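Local coordinates for protein SusD homolog (Bacteroides thetaiotaomicron VPI-5482, PDB 3FDH) that probably binds glycans at the outer membrane as a SusD/RagB-family protein, at residues Lys222-Val227 and Cys347-Asp352. Numbering follows the deposited sequence. Where two conformers were deposited one is given.
Sequences KVLDYV and CRLNRD
L224 is the residue of 222-227 that meets 347-352, and its CD1 alone does the touching. With CG anti to the carbonyl carbon (chi1 -67°) and chi2 near 180°, the chain reaches out from the helix until CD1 lies 3.9 Å from CD1 of L349, two leucines tip to tip. L224 CD1 also approaches the R351 guanidinium obliquely, 4.0 Å from NH1. In this conformer, one of two for R351, L349 CD1 sits over the centre of one guanidinium face, 3.9 Å above its plane, and NH2 forms a salt bridge with E221, tying the group to the same helix. The turn presenting L349 and R351 is a Schellman motif: N350 has positive phi (59°) and two bonds lead back into the last turn, one from N350 N to C347 O at 2.8 Å. No hydrogen bond spans the segments; none of the three touching residues is buried, so this is surface packing between helices of a largely helical SusD-like protein. V223 and Y226 pack on helix 191-208, while helix 335-348 receives L224 at K342 and A345 and, nearer its start, V227 at L338 and M339; 347-352 lies at its C-terminal end.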
# COMPACT_ATOMS: atom_id res chain seq x y z
N LYS A 222 1.01 5.56 -21.84
CA LYS A 222 -0.28 5.09 -21.34
C LYS A 222 -0.47 5.55 -19.91
O LYS A 222 -1.54 6.01 -19.52
CB LYS A 222 -0.39 3.57 -21.44
CG LYS A 222 -0.71 3.11 -22.85
CD LYS A 222 -0.46 1.66 -23.07
CE LYS A 222 -1.22 0.80 -22.10
NZ LYS A 222 -0.61 -0.57 -22.07
N VAL A 223 0.58 5.43 -19.12
CA VAL A 223 0.51 5.81 -17.71
C VAL A 223 0.11 7.28 -17.66
O VAL A 223 -0.83 7.65 -16.98
CB VAL A 223 1.85 5.58 -16.94
CG1 VAL A 223 1.82 6.29 -15.58
CG2 VAL A 223 2.15 4.06 -16.79
N LEU A 224 0.77 8.09 -18.47
CA LEU A 224 0.44 9.55 -18.49
C LEU A 224 -1.00 9.84 -18.89
O LEU A 224 -1.67 10.77 -18.37
CB LEU A 224 1.37 10.33 -19.42
CG LEU A 224 2.82 10.38 -18.97
CD1 LEU A 224 3.61 11.18 -20.02
CD2 LEU A 224 2.90 11.00 -17.57
N ASP A 225 -1.49 9.06 -19.84
CA ASP A 225 -2.87 9.21 -20.31
C ASP A 225 -3.85 8.82 -19.20
O ASP A 225 -4.80 9.54 -18.91
CB ASP A 225 -3.09 8.35 -21.55
CG ASP A 225 -4.51 8.43 -22.09
OD1 ASP A 225 -5.06 9.54 -22.22
OD2 ASP A 225 -5.04 7.37 -22.43
N TYR A 226 -3.58 7.68 -18.58
CA TYR A 226 -4.44 7.17 -17.50
C TYR A 226 -4.44 8.16 -16.33
O TYR A 226 -5.47 8.42 -15.74
CB TYR A 226 -3.98 5.81 -17.00
CG TYR A 226 -4.01 4.72 -18.05
CD1 TYR A 226 -4.94 4.75 -19.08
CD2 TYR A 226 -3.14 3.65 -17.99
CE1 TYR A 226 -4.96 3.77 -20.05
CE2 TYR A 226 -3.18 2.65 -18.96
CZ TYR A 226 -4.08 2.71 -19.97
OH TYR A 226 -4.09 1.70 -20.90
N VAL A 227 -3.28 8.70 -16.02
CA VAL A 227 -3.19 9.71 -14.96
C VAL A 227 -4.07 10.90 -15.29
O VAL A 227 -4.71 11.48 -14.41
CB VAL A 227 -1.73 10.22 -14.74
CG1 VAL A 227 -1.72 11.48 -13.92
CG2 VAL A 227 -0.86 9.15 -14.09
N CYS A 347 10.17 10.76 -16.12
CA CYS A 347 11.60 10.48 -15.96
C CYS A 347 12.03 9.42 -16.94
O CYS A 347 12.97 9.56 -17.68
CB CYS A 347 11.89 9.98 -14.55
SG CYS A 347 11.88 11.28 -13.27
N ARG A 348 11.34 8.31 -16.91
CA ARG A 348 11.72 7.20 -17.78
C ARG A 348 11.58 7.55 -19.28
O ARG A 348 12.20 6.90 -20.13
CB ARG A 348 10.95 5.94 -17.43
CG ARG A 348 11.33 5.42 -16.06
CD ARG A 348 10.68 4.13 -15.78
NE ARG A 348 10.87 3.70 -14.40
CZ ARG A 348 11.92 3.04 -13.92
NH1 ARG A 348 12.95 2.69 -14.67
NH2 ARG A 348 11.96 2.75 -12.65
N LEU A 349 10.78 8.57 -19.58
CA LEU A 349 10.60 9.06 -20.96
C LEU A 349 11.64 10.12 -21.26
O LEU A 349 11.67 10.72 -22.34
CB LEU A 349 9.19 9.64 -21.22
CG LEU A 349 8.10 8.58 -21.47
CD1 LEU A 349 6.71 9.14 -21.24
CD2 LEU A 349 8.29 7.97 -22.86
N ASN A 350 12.55 10.32 -20.32
CA ASN A 350 13.51 11.39 -20.52
C ASN A 350 12.89 12.77 -20.68
O ASN A 350 13.40 13.62 -21.45
CB ASN A 350 14.42 11.11 -21.71
CG ASN A 350 15.83 10.83 -21.28
OD1 ASN A 350 16.06 10.53 -20.11
ND2 ASN A 350 16.78 10.96 -22.21
N ARG A 351 11.76 12.98 -20.01
CA ARG A 351 11.10 14.29 -20.01
C ARG A 351 11.10 14.91 -18.63
O ARG A 351 11.29 14.25 -17.63
CB ARG A 351 9.67 14.21 -20.51
CG ARG A 351 9.52 13.63 -21.90
CD ARG A 351 8.05 13.58 -22.31
NE ARG A 351 7.84 12.58 -23.35
CZ ARG A 351 6.64 12.16 -23.73
NH1 ARG A 351 5.56 12.64 -23.13
NH2 ARG A 351 6.51 11.24 -24.67
N ASP A 352 10.87 16.22 -18.61
CA ASP A 352 10.86 16.99 -17.36
C ASP A 352 9.72 16.55 -16.46
O ASP A 352 8.56 16.57 -16.86
CB ASP A 352 10.72 18.49 -17.64
CG ASP A 352 10.78 19.35 -16.38
OD1 ASP A 352 11.39 18.95 -15.40
OD2 ASP A 352 10.23 20.46 -16.40